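Local coordinates for citrate lyase subunit beta-like protein (Mycobacterium tuberculosis H37Rv, PDB 6ARB) that probably acts as a magnesium-dependent lyase of the HpcH/HpaI aldolase family, binding magnesium, pyruvate and coenzyme A as a homotrimer, at the coenzyme A site and the interface of chains A and C. Coordinates in Å, arbitrary orientation; residue numbers count along the deposited sequence, not the author numbering. Chains: chain A/B/C, Citrate lyase subunit beta-like protein.

Contact 1 is the coenzyme A pocket of chain A, closed by a C-terminal segment of chain B; contact 2 is where the same segment of chain A lies on chain C. The centres of their C-alpha atoms are about 50 Å apart. Positions 25, 46, 252 and 261 appear in both, with the chains exchanged: chain B gives residues 252 and 261 to the pocket of chain A, and chain A gives them to chain C. As the sites repeat in each copy of the homotrimer, each subunit would complete its neighbour's coenzyme A site in turn.

Contact 1: the coenzyme A site. Residues chain A 19-22, 25, 28, 32, 42, 46, 72, 217-219; chain B 252-254, 259, 261. With COA (coenzyme A), chain D.
Coenzyme A lies in a cleft of chain A, lidded by chain B, and is partly occupied in the model. The adenine is read by backbone: N6A gives a fairly straight hydrogen bond (157° at the hydrogen) to the carbonyl O of A:Phe20 (2.9 Å), in the carbonyl plane. A:Pro219 lays CD on one face, 3.3 Å from the centroid of the adenine five-membered ring, and A:Arg28 sets NH1 over that ring as a cation-pi partner. The A:Arg28 chain runs extended along the nucleotide, so NH2 also reaches O5A of the phosphate next to the pantetheine at 2.9 Å in a salt bridge, 30° out of the guanidinium plane. On the phosphate next to the ribose, A:His218 NE2 donates a hydrogen bond to O2A, 2.6 Å away and in its ring plane (163° at the hydrogen), while the ring stands edge-to-face to the adenine.

The pantetheine hydroxyl OAP donates to the carbonyl O of A:Ile217 at 3.2 Å, and the amide N8P adds a weak bond to the same oxygen. At the thiol end C2P sits over the centre of the A:Phe20 ring, 3.6 Å from its centroid, and the bent B:Met259 chain brings CE to 3.4 Å from S1P.

Further out, A:Arg72, a substrate-binding residue, grips A:Asp42 side-on through NE and NH2. A:Asp42 OD2 also takes the A:Gly46 amide, which ties that loop to the arginine.

The site lies at the C-terminal ends of strands 17-22, 38-42, 69-72 and 213-216 of the HpcH/HpaI-family TIM barrel; 3-10 helix 26-28 carries A:Arg28, loop 217-219 serves adenine and pantetheine, and strands 253-255 and 258-260 of chain B cover the pantetheine arm.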
# COMPACT_ATOMS: atom_id res chain seq x y z
N LEU A 19 18.90 -13.39 -14.94
CA LEU A 19 20.17 -12.72 -14.66
C LEU A 19 20.44 -11.58 -15.62
O LEU A 19 20.45 -11.78 -16.83
CB LEU A 19 21.32 -13.73 -14.73
CG LEU A 19 22.77 -13.26 -14.62
CD1 LEU A 19 23.03 -12.52 -13.29
CD2 LEU A 19 23.69 -14.47 -14.73
N PHE A 20 20.65 -10.39 -15.07
CA PHE A 20 21.14 -9.25 -15.84
C PHE A 20 22.60 -9.45 -16.27
O PHE A 20 23.44 -9.82 -15.47
CB PHE A 20 21.11 -7.98 -14.97
CG PHE A 20 19.81 -7.21 -15.03
CD1 PHE A 20 19.40 -6.58 -16.20
CD2 PHE A 20 19.03 -7.06 -13.89
CE1 PHE A 20 18.22 -5.86 -16.24
CE2 PHE A 20 17.85 -6.34 -13.93
CZ PHE A 20 17.44 -5.73 -15.10
N CYS A 21 22.90 -9.14 -17.53
CA CYS A 21 24.30 -9.02 -17.95
C CYS A 21 24.43 -7.82 -18.89
O CYS A 21 23.68 -7.71 -19.86
CB CYS A 21 24.78 -10.31 -18.61
SG CYS A 21 26.53 -10.32 -19.10
N PRO A 22 25.34 -6.89 -18.57
CA PRO A 22 25.60 -5.71 -19.40
C PRO A 22 25.94 -6.07 -20.84
O PRO A 22 26.80 -6.93 -21.09
CB PRO A 22 26.82 -5.06 -18.73
CG PRO A 22 26.71 -5.48 -17.30
CD PRO A 22 26.11 -6.86 -17.31
N ARG A 25 29.56 -6.44 -22.44
CA ARG A 25 30.44 -7.49 -21.91
C ARG A 25 30.09 -8.84 -22.53
O ARG A 25 29.71 -9.77 -21.84
CB ARG A 25 30.30 -7.57 -20.39
CG ARG A 25 30.51 -6.23 -19.69
CD ARG A 25 31.74 -6.25 -18.80
NE ARG A 25 31.56 -5.45 -17.60
CZ ARG A 25 32.46 -5.36 -16.62
NH1 ARG A 25 33.60 -6.03 -16.71
NH2 ARG A 25 32.21 -4.61 -15.56
N ARG A 28 30.90 -12.54 -21.44
CA ARG A 28 30.16 -13.11 -20.32
C ARG A 28 28.78 -13.61 -20.73
O ARG A 28 28.09 -14.24 -19.93
CB ARG A 28 30.00 -12.08 -19.20
CG ARG A 28 31.29 -11.61 -18.58
CD ARG A 28 31.02 -10.61 -17.47
NE ARG A 28 32.26 -10.08 -16.91
CZ ARG A 28 32.34 -9.41 -15.77
NH1 ARG A 28 31.24 -9.20 -15.06
NH2 ARG A 28 33.51 -8.97 -15.34
N ALA A 32 26.58 -16.20 -18.67
CA ALA A 32 25.26 -15.81 -18.19
C ALA A 32 24.21 -16.84 -18.61
O ALA A 32 23.46 -17.35 -17.77
CB ALA A 32 24.91 -14.43 -18.73
N ASP A 42 21.51 -6.05 -21.08
CA ASP A 42 21.19 -4.68 -20.69
C ASP A 42 21.84 -3.59 -21.54
O ASP A 42 23.07 -3.51 -21.62
CB ASP A 42 21.54 -4.45 -19.22
CG ASP A 42 21.06 -3.11 -18.71
OD1 ASP A 42 20.09 -2.57 -19.27
OD2 ASP A 42 21.66 -2.59 -17.73
N GLY A 46 23.22 -0.51 -16.88
CA GLY A 46 24.41 -1.34 -16.71
C GLY A 46 25.57 -0.86 -17.57
O GLY A 46 26.75 -1.19 -17.34
N ARG A 72 16.94 -5.45 -22.15
CA ARG A 72 16.47 -4.21 -21.55
C ARG A 72 16.94 -3.02 -22.38
O ARG A 72 18.13 -2.74 -22.47
CB ARG A 72 16.91 -4.04 -20.08
CG ARG A 72 16.32 -2.77 -19.46
CD ARG A 72 16.49 -2.70 -17.96
NE ARG A 72 17.85 -2.35 -17.58
CZ ARG A 72 18.21 -1.99 -16.35
NH1 ARG A 72 17.30 -1.94 -15.39
NH2 ARG A 72 19.48 -1.69 -16.09
N ILE A 217 21.78 -10.15 -10.22
CA ILE A 217 22.83 -9.37 -10.86
C ILE A 217 24.22 -10.06 -10.82
O ILE A 217 25.21 -9.47 -11.26
CB ILE A 217 22.88 -7.91 -10.34
CG1 ILE A 217 22.80 -7.84 -8.81
CG2 ILE A 217 21.73 -7.08 -10.93
CD1 ILE A 217 23.99 -8.45 -8.09
N HIS A 218 24.28 -11.29 -10.31
CA HIS A 218 25.52 -12.06 -10.26
C HIS A 218 25.15 -13.54 -10.38
O HIS A 218 24.17 -13.97 -9.78
CB HIS A 218 26.26 -11.81 -8.95
CG HIS A 218 27.69 -12.28 -8.95
ND1 HIS A 218 28.04 -13.59 -8.73
CD2 HIS A 218 28.85 -11.60 -9.14
CE1 HIS A 218 29.36 -13.71 -8.79
NE2 HIS A 218 29.87 -12.52 -9.04
N PRO A 219 25.91 -14.31 -11.18
CA PRO A 219 25.51 -15.71 -11.41
C PRO A 219 25.50 -16.54 -10.13
O PRO A 219 24.83 -17.57 -10.09
CB PRO A 219 26.57 -16.23 -12.40
CG PRO A 219 27.70 -15.25 -12.33
CD PRO A 219 27.08 -13.92 -11.99
N ALA B 252 27.97 -0.44 -14.79
CA ALA B 252 27.82 -1.12 -13.52
C ALA B 252 29.16 -1.60 -13.00
O ALA B 252 30.00 -2.06 -13.76
CB ALA B 252 26.86 -2.28 -13.64
N PHE B 253 29.36 -1.47 -11.69
CA PHE B 253 30.55 -1.99 -11.05
C PHE B 253 30.25 -2.33 -9.61
O PHE B 253 29.26 -1.85 -9.04
CB PHE B 253 31.71 -1.00 -11.14
CG PHE B 253 31.51 0.26 -10.32
CD1 PHE B 253 32.11 0.40 -9.08
CD2 PHE B 253 30.74 1.31 -10.81
CE1 PHE B 253 31.94 1.55 -8.34
CE2 PHE B 253 30.56 2.46 -10.07
CZ PHE B 253 31.16 2.59 -8.83
N ALA B 254 31.10 -3.16 -9.01
CA ALA B 254 30.92 -3.55 -7.63
C ALA B 254 31.76 -2.65 -6.72
O ALA B 254 32.95 -2.49 -6.93
CB ALA B 254 31.28 -5.00 -7.44
N MET B 259 26.46 -3.99 -5.85
CA MET B 259 26.33 -3.62 -7.25
C MET B 259 25.95 -2.15 -7.29
O MET B 259 24.99 -1.73 -6.65
CB MET B 259 25.26 -4.47 -7.94
CG MET B 259 25.42 -4.58 -9.47
SD MET B 259 24.86 -3.13 -10.39
CE MET B 259 23.11 -3.14 -10.04
N ASP B 261 25.20 1.21 -9.84
CA ASP B 261 25.04 1.85 -11.14
C ASP B 261 24.33 3.19 -10.97
O ASP B 261 24.26 3.72 -9.86
CB ASP B 261 24.35 0.93 -12.15
CG ASP B 261 22.88 0.71 -11.84
OD1 ASP B 261 22.43 1.06 -10.73
OD2 ASP B 261 22.19 0.16 -12.72
N1A COA D . 26.82 -11.95 -16.08
C2A COA D . 27.66 -12.93 -16.46
N3A COA D . 28.74 -13.25 -15.73
C4A COA D . 29.03 -12.58 -14.58
C5A COA D . 28.18 -11.56 -14.16
C6A COA D . 27.06 -11.27 -14.94
N6A COA D . 26.13 -10.19 -14.50
N7A COA D . 28.68 -11.07 -13.00
C8A COA D . 29.81 -11.75 -12.71
N9A COA D . 30.03 -12.67 -13.67
C1B COA D . 31.12 -13.61 -13.72
C2B COA D . 32.43 -13.02 -13.94
O2B COA D . 32.68 -12.97 -15.30
C3B COA D . 33.30 -13.98 -13.34
O3B COA D . 33.39 -15.04 -14.21
P3B COA D . 34.63 -15.97 -14.17
O7A COA D . 35.55 -15.50 -13.07
O8A COA D . 35.32 -15.90 -15.50
O9A COA D . 34.17 -17.39 -13.89
C4B COA D . 32.58 -14.42 -12.15
O4B COA D . 31.19 -14.26 -12.50
C5B COA D . 32.90 -13.60 -11.00
O5B COA D . 33.04 -12.25 -11.22
P1A COA D . 33.03 -11.19 -10.09
O1A COA D . 34.46 -10.84 -9.76
O2A COA D . 32.36 -11.73 -8.86
O3A COA D . 32.26 -9.95 -10.63
P2A COA D . 32.96 -8.66 -11.23
O4A COA D . 33.89 -8.05 -10.20
O5A COA D . 33.72 -8.99 -12.48
O6A COA D . 31.88 -7.60 -11.59
CBP COA D . 29.58 -6.75 -11.60
CCP COA D . 30.69 -7.55 -10.89
CDP COA D . 30.19 -5.65 -12.46
CEP COA D . 28.63 -6.14 -10.60
CAP COA D . 28.81 -7.77 -12.47
OAP COA D . 28.26 -8.71 -11.63
C9P COA D . 27.65 -7.19 -13.26
O9P COA D . 27.82 -6.72 -14.37
N8P COA D . 26.37 -7.20 -12.64
C7P COA D . 25.18 -6.66 -13.33
C6P COA D . 24.95 -5.18 -13.26
C5P COA D . 23.75 -4.72 -14.04
O5P COA D . 23.43 -5.34 -15.05
N4P COA D . 23.02 -3.57 -13.58
C3P COA D . 21.87 -3.15 -14.32
C2P COA D . 20.56 -3.71 -13.81
S1P COA D . 20.41 -3.82 -12.03

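Contact 2: the interface of chains A and C. Residues chain A 250-252, 261; chain C 25, 45-48.
This patch is a small part of the interface between two subunits of the homotrimer, hiding 180 Å² of protein surface in all. The 250-252 loop of chain A and A:Asp261, which immediately precedes helix 262-276, rest on the 45-48 loop of chain C, and most of the touching is done by backbone and short side chains.

A direct polar link is main chain to main chain: the amide N of A:Ala252 donates to the carbonyl O of C:Gly46 at 3.0 Å. The bond is straight at the hydrogen, 167°, yet the donor stands above the carbonyl plane, 49° out of it, and so does not lie along a lone pair. Beside it A:Gly251 passes CA within 3.4 Å of the same oxygen, a close approach which the lack of a side chain at this glycine may make possible.

Van der Waals contact comes from short side chains. C:Ala48 packs CB on the backbone of A:Gly251, 3.6 Å from its polar N, and it also meets CB of A:Arg250, whose residue is poorly ordered. On the other flank the A:Ala252 methyl lies against C:Gly46 CA at 4.1 Å, and A:Asp261 packs its CB methylene on the carbonyl O of C:Asp45.

A:Asp261 has CG in the crowded position between its backbone N and carbonyl carbon, and its OD1 remains 5.3 Å from OD2 of C:Asp45; two like charges at that spacing could disfavour each other slightly.

Water adds a further link. C:Arg25, its chain bent at chi2 (-123°), turns the edge of its guanidinium to water 1, which lies in the guanidinium plane. NE and NH2 both hydrogen-bond to that water, the NH2 link measuring 2.9 Å, and water 1 in turn is bonded to the A:Ala252 carbonyl O, also at 2.9 Å.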
# COMPACT_ATOMS: atom_id res chain seq x y z
N ARG A 250 -15.43 -33.21 2.64
CA ARG A 250 -16.23 -32.44 1.69
C ARG A 250 -16.56 -31.06 2.28
O ARG A 250 -17.30 -30.94 3.26
CB ARG A 250 -17.49 -33.22 1.29
CG ARG A 250 -17.20 -34.39 0.34
CD ARG A 250 -18.28 -35.47 0.38
NE ARG A 250 -18.25 -36.34 -0.80
CZ ARG A 250 -17.60 -37.50 -0.87
NH1 ARG A 250 -16.90 -37.95 0.16
NH2 ARG A 250 -17.64 -38.21 -1.99
N GLY A 251 -15.98 -30.02 1.70
CA GLY A 251 -16.16 -28.68 2.20
C GLY A 251 -15.12 -28.32 3.24
O GLY A 251 -14.10 -28.99 3.36
N ALA A 252 -15.38 -27.25 3.99
CA ALA A 252 -14.45 -26.79 5.01
C ALA A 252 -14.26 -27.85 6.06
O ALA A 252 -15.22 -28.52 6.48
CB ALA A 252 -14.95 -25.49 5.65
N ASP A 261 -10.04 -24.94 3.58
CA ASP A 261 -10.94 -25.09 2.44
C ASP A 261 -10.23 -24.79 1.12
O ASP A 261 -9.01 -24.73 1.07
CB ASP A 261 -12.20 -24.23 2.60
CG ASP A 261 -11.89 -22.76 2.80
OD1 ASP A 261 -10.88 -22.28 2.25
OD2 ASP A 261 -12.66 -22.09 3.53
N ARG C 25 -24.92 -27.41 6.69
CA ARG C 25 -24.95 -27.83 8.09
C ARG C 25 -26.06 -27.14 8.88
O ARG C 25 -25.79 -26.42 9.85
CB ARG C 25 -23.59 -27.58 8.75
CG ARG C 25 -22.42 -28.24 8.05
CD ARG C 25 -21.67 -29.15 9.00
NE ARG C 25 -20.25 -29.26 8.67
CZ ARG C 25 -19.39 -30.02 9.32
NH1 ARG C 25 -19.80 -30.76 10.35
NH2 ARG C 25 -18.11 -30.06 8.95
N ASP C 45 -17.16 -21.50 -0.83
CA ASP C 45 -16.05 -22.42 -0.54
C ASP C 45 -16.16 -23.30 0.71
O ASP C 45 -15.48 -24.32 0.82
CB ASP C 45 -14.70 -21.68 -0.58
CG ASP C 45 -14.31 -21.26 -1.98
OD1 ASP C 45 -15.00 -21.64 -2.95
OD2 ASP C 45 -13.29 -20.55 -2.13
N GLY C 46 -17.03 -22.93 1.65
CA GLY C 46 -17.31 -23.76 2.81
C GLY C 46 -18.02 -25.06 2.45
O GLY C 46 -18.00 -26.03 3.21
N VAL C 47 -18.63 -25.10 1.27
CA VAL C 47 -19.41 -26.27 0.85
C VAL C 47 -18.89 -26.86 -0.44
O VAL C 47 -18.67 -26.13 -1.41
CB VAL C 47 -20.88 -25.88 0.62
CG1 VAL C 47 -21.70 -27.11 0.22
CG2 VAL C 47 -21.44 -25.20 1.87
N ALA C 48 -18.68 -28.18 -0.46
CA ALA C 48 -18.21 -28.85 -1.68
C ALA C 48 -19.26 -28.80 -2.78
O ALA C 48 -20.45 -28.77 -2.51
CB ALA C 48 -17.84 -30.31 -1.38
O HOH W 1 -18.08 -28.16 6.74